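Local coordinates for flagellar brake protein YcgR (Klebsiella pneumoniae, PDB 5KEC) that binds the second messenger c-di-GMP and probably activates transcription of type 3 fimbriae genes linked to biofilm formation, at residues 156-168 against 177-189. Residues are numbered along the deposited sequence; the frame is centred on the assembly and turned at random.
Sequences LKFLSHNALLKNA and EITIDLVVKNVIV
A168 O accepts the N-H of I180 at 2.7 Å in a nearly straight bond (168° at the hydrogen), while the return bond from A168 N to I180 O is weak. One residue earlier, D181 OD1 takes the backbone N-H of N167 at 2.9 Å, nearly along its own C-O axis, and CA of K166 also lies against this oxygen. The carboxylate reaches there because its CG stands beside the backbone N, anti to the carbonyl carbon (chi1 -58°). This side-chain bond falls where the strand is interrupted: the register slips by one residue between L165 and A168, a beta bulge. N167 OD1 is hydrogen-bonded to R212, which is also a distant, weak ionic partner of D181. Before the bulge, L165 and L182 form a hydrogen-bonded antiparallel pair. The two segments make the hairpin of strands 164-171 and 177-193 in the second, antiparallel beta domain, the PilZ domain expected of this family, and strand 199-210 pairs with the far edge of 177-193. L182 CD1 lies 3.8 Å from A168 CB, and its side chain also neighbours C207, a c-di-GMP contact. On the other face, L164 CD1 presses tightly on V183 CG2. At the type II turn S160-A163, K185, its chain bent at chi2 (-57°), brings NZ to N162 OD1 at 2.8 Å, in the amide's carbonyl plane. H161 ND1 donates a hydrogen bond to K185 O, 3.0 Å, with the oxygen in the ring plane. K185 and N186 both face S206 in a classic bulge; N186 and S206 are c-di-GMP-binding residues, with no nucleotide bound here. V184 puts CG1 3.4 Å from L159 O, while its CG2 touches L159 CD2 and L165 CG more loosely.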
ATOM      1  N   LEU B 156     -12.167   8.307  19.147  1.00 17.82           N
ATOM      2  CA  LEU B 156     -12.610   7.365  18.125  1.00 26.66           C
ATOM      3  C   LEU B 156     -13.436   7.958  16.986  1.00 28.15           C
ATOM      4  O   LEU B 156     -13.356   7.490  15.848  1.00 31.51           O
ATOM      5  CB  LEU B 156     -13.339   6.184  18.770  1.00 35.03           C
ATOM      6  CG  LEU B 156     -12.413   5.234  19.528  1.00 34.78           C
ATOM      7  CD1 LEU B 156     -13.210   4.147  20.243  1.00 35.83           C
ATOM      8  CD2 LEU B 156     -11.402   4.623  18.576  1.00 28.27           C
ATOM      9  N   LYS B 157     -14.228   8.983  17.278  1.00 28.09           N
ATOM     10  CA  LYS B 157     -15.104   9.533  16.255  1.00 29.96           C
ATOM     11  C   LYS B 157     -14.329  10.193  15.110  1.00 33.00           C
ATOM     12  O   LYS B 157     -14.874  10.415  14.033  1.00 29.95           O
ATOM     13  CB  LYS B 157     -16.112  10.504  16.862  1.00 31.13           C
ATOM     14  CG  LYS B 157     -15.517  11.782  17.405  1.00 31.26           C
ATOM     15  CD  LYS B 157     -16.609  12.641  18.009  1.00 38.04           C
ATOM     16  CE  LYS B 157     -16.068  13.965  18.514  1.00 49.80           C
ATOM     17  NZ  LYS B 157     -17.176  14.842  18.995  1.00 55.40           N
ATOM     18  N   PHE B 158     -13.053  10.492  15.336  1.00 25.35           N
ATOM     19  CA  PHE B 158     -12.227  11.089  14.287  1.00 22.61           C
ATOM     20  C   PHE B 158     -11.363  10.054  13.588  1.00 27.75           C
ATOM     21  O   PHE B 158     -10.535  10.390  12.738  1.00 25.45           O
ATOM     22  CB  PHE B 158     -11.353  12.195  14.859  1.00 21.92           C
ATOM     23  CG  PHE B 158     -12.130  13.380  15.334  1.00 26.16           C
ATOM     24  CD1 PHE B 158     -12.257  13.648  16.685  1.00 34.02           C
ATOM     25  CD2 PHE B 158     -12.759  14.212  14.426  1.00 23.91           C
ATOM     26  CE1 PHE B 158     -12.986  14.741  17.120  1.00 33.14           C
ATOM     27  CE2 PHE B 158     -13.488  15.299  14.859  1.00 29.75           C
ATOM     28  CZ  PHE B 158     -13.601  15.563  16.206  1.00 25.78           C
ATOM     29  N   LEU B 159     -11.569   8.792  13.953  1.00 28.52           N
ATOM     30  CA  LEU B 159     -10.728   7.709  13.479  1.00 28.41           C
ATOM     31  C   LEU B 159     -11.531   6.630  12.764  1.00 32.63           C
ATOM     32  O   LEU B 159     -11.160   5.458  12.780  1.00 40.48           O
ATOM     33  CB  LEU B 159      -9.967   7.097  14.654  1.00 25.54           C
ATOM     34  CG  LEU B 159      -9.149   8.089  15.479  1.00 28.19           C
ATOM     35  CD1 LEU B 159      -8.515   7.412  16.682  1.00 24.48           C
ATOM     36  CD2 LEU B 159      -8.087   8.745  14.609  1.00 24.12           C
ATOM     37  N   SER B 160     -12.631   7.022  12.135  1.00 35.25           N
ATOM     38  CA  SER B 160     -13.434   6.065  11.383  1.00 35.26           C
ATOM     39  C   SER B 160     -12.733   5.710  10.078  1.00 35.48           C
ATOM     40  O   SER B 160     -11.841   6.427   9.632  1.00 32.82           O
ATOM     41  CB  SER B 160     -14.828   6.627  11.106  1.00 39.22           C
ATOM     42  OG  SER B 160     -14.790   7.652  10.129  1.00 40.81           O
ATOM     43  N   HIS B 161     -13.139   4.608   9.461  1.00 31.41           N
ATOM     44  CA  HIS B 161     -12.502   4.165   8.229  1.00 35.25           C
ATOM     45  C   HIS B 161     -12.484   5.268   7.168  1.00 41.80           C
ATOM     46  O   HIS B 161     -13.487   5.943   6.935  1.00 40.90           O
ATOM     47  CB  HIS B 161     -13.182   2.906   7.693  1.00 32.52           C
ATOM     48  CG  HIS B 161     -12.622   2.431   6.390  1.00 39.74           C
ATOM     49  ND1 HIS B 161     -11.463   1.689   6.306  1.00 44.89           N
ATOM     50  CD2 HIS B 161     -13.051   2.604   5.119  1.00 41.42           C
ATOM     51  CE1 HIS B 161     -11.208   1.420   5.039  1.00 57.79           C
ATOM     52  NE2 HIS B 161     -12.155   1.965   4.296  1.00 57.14           N
ATOM     53  N   ASN B 162     -11.325   5.443   6.539  1.00 33.81           N
ATOM     54  CA  ASN B 162     -11.112   6.490   5.542  1.00 35.99           C
ATOM     55  C   ASN B 162     -11.200   7.906   6.097  1.00 34.87           C
ATOM     56  O   ASN B 162     -11.142   8.876   5.341  1.00 34.79           O
ATOM     57  CB  ASN B 162     -12.056   6.328   4.348  1.00 45.54           C
ATOM     58  CG  ASN B 162     -11.501   5.396   3.295  1.00 51.52           C
ATOM     59  OD1 ASN B 162     -10.260   5.259   3.225  1.00 43.18           O
ATOM     60  ND2 ASN B 162     -12.296   4.801   2.539  1.00 57.93           N
ATOM     61  N   ALA B 163     -11.339   8.034   7.410  1.00 33.24           N
ATOM     62  CA  ALA B 163     -11.284   9.355   8.013  1.00 32.05           C
ATOM     63  C   ALA B 163      -9.923   9.956   7.689  1.00 33.41           C
ATOM     64  O   ALA B 163      -8.933   9.238   7.512  1.00 23.57           O
ATOM     65  CB  ALA B 163     -11.498   9.285   9.515  1.00 28.19           C
ATOM     66  N   LEU B 164      -9.881  11.275   7.601  1.00 28.86           N
ATOM     67  CA  LEU B 164      -8.663  11.967   7.247  1.00 29.43           C
ATOM     68  C   LEU B 164      -8.121  12.732   8.444  1.00 31.52           C
ATOM     69  O   LEU B 164      -8.851  13.468   9.108  1.00 33.08           O
ATOM     70  CB  LEU B 164      -8.942  12.932   6.098  1.00 38.44           C
ATOM     71  CG  LEU B 164      -7.743  13.417   5.289  1.00 46.89           C
ATOM     72  CD1 LEU B 164      -7.150  12.264   4.499  1.00 47.88           C
ATOM     73  CD2 LEU B 164      -8.161  14.541   4.360  1.00 54.58           C
ATOM     74  N   LEU B 165      -6.837  12.548   8.719  1.00 27.65           N
ATOM     75  CA  LEU B 165      -6.136  13.368   9.696  1.00 23.29           C
ATOM     76  C   LEU B 165      -5.273  14.355   8.928  1.00 32.36           C
ATOM     77  O   LEU B 165      -4.187  14.010   8.453  1.00 31.86           O
ATOM     78  CB  LEU B 165      -5.259  12.505  10.602  1.00 24.13           C
ATOM     79  CG  LEU B 165      -5.955  11.440  11.447  1.00 32.31           C
ATOM     80  CD1 LEU B 165      -4.932  10.619  12.234  1.00 27.43           C
ATOM     81  CD2 LEU B 165      -6.976  12.078  12.372  1.00 30.55           C
ATOM     82  N   LYS B 166      -5.761  15.580   8.786  1.00 36.57           N
ATOM     83  CA  LYS B 166      -5.045  16.575   8.002  1.00 24.04           C
ATOM     84  C   LYS B 166      -4.025  17.328   8.839  1.00 25.30           C
ATOM     85  O   LYS B 166      -4.254  17.606  10.013  1.00 22.21           O
ATOM     86  CB  LYS B 166      -6.026  17.553   7.353  1.00 43.87           C
ATOM     87  CG  LYS B 166      -6.983  18.223   8.327  1.00 56.13           C
ATOM     88  CD  LYS B 166      -8.046  19.016   7.574  1.00 66.11           C
ATOM     89  CE  LYS B 166      -8.728  18.145   6.522  1.00 67.07           C
ATOM     90  NZ  LYS B 166      -9.824  18.853   5.800  1.00 72.32           N
ATOM     91  N   ASN B 167      -2.899  17.672   8.224  1.00 18.68           N
ATOM     92  CA  ASN B 167      -1.892  18.467   8.906  1.00 30.03           C
ATOM     93  C   ASN B 167      -1.343  17.738  10.120  1.00 21.61           C
ATOM     94  O   ASN B 167      -1.012  18.365  11.122  1.00 22.79           O
ATOM     95  CB  ASN B 167      -2.469  19.815   9.360  1.00 44.72           C
ATOM     96  CG  ASN B 167      -3.151  20.575   8.234  1.00 45.86           C
ATOM     97  OD1 ASN B 167      -2.580  20.765   7.163  1.00 35.87           O
ATOM     98  ND2 ASN B 167      -4.382  21.012   8.477  1.00 46.78           N
ATOM     99  N   ALA B 168      -1.265  16.415  10.041  1.00 19.11           N
ATOM    100  CA  ALA B 168      -0.644  15.628  11.101  1.00 27.95           C
ATOM    101  C   ALA B 168       0.862  15.774  10.968  1.00 29.28           C
ATOM    102  O   ALA B 168       1.377  15.883   9.860  1.00 38.71           O
ATOM    103  CB  ALA B 168      -1.038  14.169  10.979  1.00 26.00           C
ATOM    104  N   GLU B 177      11.018  16.773  11.360  1.00 16.88           N
ATOM    105  CA  GLU B 177       9.569  16.673  11.358  1.00 19.79           C
ATOM    106  C   GLU B 177       9.034  16.682   9.942  1.00 22.35           C
ATOM    107  O   GLU B 177       9.635  17.260   9.034  1.00 21.62           O
ATOM    108  CB  GLU B 177       8.948  17.798  12.194  1.00 24.83           C
ATOM    109  CG  GLU B 177       9.330  17.716  13.657  1.00 31.92           C
ATOM    110  CD  GLU B 177       8.557  18.672  14.535  1.00 50.54           C
ATOM    111  OE1 GLU B 177       8.239  19.788  14.076  1.00 62.38           O
ATOM    112  OE2 GLU B 177       8.269  18.303  15.693  1.00 56.30           O
ATOM    113  N   ILE B 178       7.901  16.020   9.758  1.00 22.88           N
ATOM    114  CA  ILE B 178       7.248  15.966   8.465  1.00 22.87           C
ATOM    115  C   ILE B 178       5.749  16.141   8.643  1.00 31.01           C
ATOM    116  O   ILE B 178       5.090  15.311   9.272  1.00 33.41           O
ATOM    117  CB  ILE B 178       7.504  14.626   7.755  1.00 19.26           C
ATOM    118  CG1 ILE B 178       9.003  14.379   7.592  1.00 24.49           C
ATOM    119  CG2 ILE B 178       6.803  14.601   6.391  1.00 26.17           C
ATOM    120  CD1 ILE B 178       9.333  13.078   6.893  1.00 28.75           C
ATOM    121  N   THR B 179       5.213  17.218   8.086  1.00 24.19           N
ATOM    122  CA  THR B 179       3.779  17.463   8.126  1.00 27.78           C
ATOM    123  C   THR B 179       3.124  16.731   6.967  1.00 25.39           C
ATOM    124  O   THR B 179       3.556  16.852   5.825  1.00 28.12           O
ATOM    125  CB  THR B 179       3.460  18.973   8.052  1.00 29.38           C
ATOM    126  OG1 THR B 179       4.026  19.628   9.191  1.00 30.48           O
ATOM    127  CG2 THR B 179       1.954  19.213   8.051  1.00 27.01           C
ATOM    128  N   ILE B 180       2.087  15.961   7.260  1.00 21.59           N
ATOM    129  CA  ILE B 180       1.498  15.107   6.244  1.00 15.67           C
ATOM    130  C   ILE B 180       0.027  14.887   6.536  1.00 23.79           C
ATOM    131  O   ILE B 180      -0.443  15.174   7.635  1.00 30.71           O
ATOM    132  CB  ILE B 180       2.214  13.743   6.215  1.00 26.27           C
ATOM    133  CG1 ILE B 180       1.904  12.992   4.918  1.00 29.67           C
ATOM    134  CG2 ILE B 180       1.852  12.916   7.466  1.00 27.41           C
ATOM    135  CD1 ILE B 180       2.686  11.713   4.767  1.00 35.78           C
ATOM    136  N   ASP B 181      -0.703  14.384   5.545  1.00 27.67           N
ATOM    137  CA  ASP B 181      -2.093  13.996   5.752  1.00 31.05           C
ATOM    138  C   ASP B 181      -2.194  12.479   5.863  1.00 32.05           C
ATOM    139  O   ASP B 181      -1.569  11.743   5.093  1.00 30.59           O
ATOM    140  CB  ASP B 181      -2.966  14.515   4.616  1.00 33.23           C
ATOM    141  CG  ASP B 181      -2.892  16.016   4.480  1.00 39.66           C
ATOM    142  OD1 ASP B 181      -2.963  16.705   5.520  1.00 35.34           O
ATOM    143  OD2 ASP B 181      -2.735  16.507   3.343  1.00 55.61           O
ATOM    144  N   LEU B 182      -2.961  12.014   6.839  1.00 25.08           N
ATOM    145  CA  LEU B 182      -3.111  10.582   7.045  1.00 33.86           C
ATOM    146  C   LEU B 182      -4.539  10.142   6.761  1.00 22.85           C
ATOM    147  O   LEU B 182      -5.494  10.824   7.124  1.00 30.42           O
ATOM    148  CB  LEU B 182      -2.728  10.197   8.473  1.00 31.83           C
ATOM    149  CG  LEU B 182      -1.335  10.603   8.953  1.00 35.17           C
ATOM    150  CD1 LEU B 182      -1.209  10.363  10.452  1.00 32.08           C
ATOM    151  CD2 LEU B 182      -0.258   9.858   8.182  1.00 32.23           C
ATOM    152  N   VAL B 183      -4.674   8.993   6.114  1.00 28.00           N
ATOM    153  CA  VAL B 183      -5.980   8.389   5.900  1.00 23.32           C
ATOM    154  C   VAL B 183      -6.093   7.171   6.803  1.00 25.49           C
ATOM    155  O   VAL B 183      -5.339   6.211   6.662  1.00 21.20           O
ATOM    156  CB  VAL B 183      -6.169   7.956   4.438  1.00 31.25           C
ATOM    157  CG1 VAL B 183      -7.481   7.200   4.267  1.00 32.08           C
ATOM    158  CG2 VAL B 183      -6.112   9.172   3.509  1.00 31.55           C
ATOM    159  N   VAL B 184      -7.021   7.227   7.749  1.00 24.79           N
ATOM    160  CA  VAL B 184      -7.237   6.131   8.678  1.00 27.16           C
ATOM    161  C   VAL B 184      -7.780   4.922   7.923  1.00 33.49           C
ATOM    162  O   VAL B 184      -8.763   5.031   7.196  1.00 28.72           O
ATOM    163  CB  VAL B 184      -8.215   6.546   9.793  1.00 30.58           C
ATOM    164  CG1 VAL B 184      -8.515   5.365  10.720  1.00 29.60           C
ATOM    165  CG2 VAL B 184      -7.645   7.720  10.575  1.00 24.07           C
ATOM    166  N   LYS B 185      -7.128   3.776   8.084  1.00 30.97           N
ATOM    167  CA  LYS B 185      -7.523   2.564   7.365  1.00 39.77           C
ATOM    168  C   LYS B 185      -8.124   1.505   8.276  1.00 48.03           C
ATOM    169  O   LYS B 185      -9.075   0.823   7.899  1.00 49.64           O
ATOM    170  CB  LYS B 185      -6.336   1.962   6.610  1.00 31.65           C
ATOM    171  CG  LYS B 185      -5.978   2.698   5.334  1.00 31.10           C
ATOM    172  CD  LYS B 185      -7.180   2.755   4.419  1.00 38.72           C
ATOM    173  CE  LYS B 185      -6.921   3.602   3.191  1.00 48.22           C
ATOM    174  NZ  LYS B 185      -8.150   3.696   2.350  1.00 49.61           N
ATOM    175  N   ASN B 186      -7.562   1.364   9.471  1.00 45.76           N
ATOM    176  CA  ASN B 186      -7.966   0.288  10.365  1.00 42.49           C
ATOM    177  C   ASN B 186      -7.656   0.599  11.823  1.00 35.25           C
ATOM    178  O   ASN B 186      -6.575   1.079  12.146  1.00 35.96           O
ATOM    179  CB  ASN B 186      -7.275  -1.013   9.953  1.00 47.12           C
ATOM    180  CG  ASN B 186      -8.179  -2.219  10.085  1.00 73.60           C
ATOM    181  OD1 ASN B 186      -8.998  -2.494   9.206  1.00 84.96           O
ATOM    182  ND2 ASN B 186      -8.028  -2.955  11.180  1.00 80.41           N
ATOM    183  N   VAL B 187      -8.612   0.330  12.703  1.00 31.19           N
ATOM    184  CA  VAL B 187      -8.377   0.498  14.126  1.00 25.99           C
ATOM    185  C   VAL B 187      -8.646  -0.816  14.855  1.00 33.05           C
ATOM    186  O   VAL B 187      -9.725  -1.402  14.715  1.00 28.70           O
ATOM    187  CB  VAL B 187      -9.267   1.613  14.725  1.00 29.95           C
ATOM    188  CG1 VAL B 187      -8.950   1.810  16.202  1.00 23.80           C
ATOM    189  CG2 VAL B 187      -9.083   2.924  13.955  1.00 38.74           C
ATOM    190  N   ILE B 188      -7.659  -1.283  15.613  1.00 23.70           N
ATOM    191  CA  ILE B 188      -7.841  -2.442  16.482  1.00 28.19           C
ATOM    192  C   ILE B 188      -7.430  -2.126  17.913  1.00 35.80           C
ATOM    193  O   ILE B 188      -6.685  -1.175  18.163  1.00 27.28           O
ATOM    194  CB  ILE B 188      -7.057  -3.685  15.998  1.00 23.87           C
ATOM    195  CG1 ILE B 188      -5.545  -3.464  16.104  1.00 26.38           C
ATOM    196  CG2 ILE B 188      -7.462  -4.070  14.584  1.00 22.25           C
ATOM    197  CD1 ILE B 188      -4.712  -4.648  15.606  1.00 24.64           C
ATOM    198  N   VAL B 189      -7.924  -2.932  18.848  1.00 31.86           N
ATOM    199  CA  VAL B 189      -7.574  -2.791  20.252  1.00 28.00           C
ATOM    200  C   VAL B 189      -6.773  -4.002  20.683  1.00 32.61           C
ATOM    201  O   VAL B 189      -7.281  -5.127  20.664  1.00 29.67           O
ATOM    202  CB  VAL B 189      -8.821  -2.725  21.152  1.00 37.94           C
ATOM    203  CG1 VAL B 189      -8.453  -2.155  22.522  1.00 27.10           C
ATOM    204  CG2 VAL B 189      -9.911  -1.902  20.492  1.00 47.46           C
TER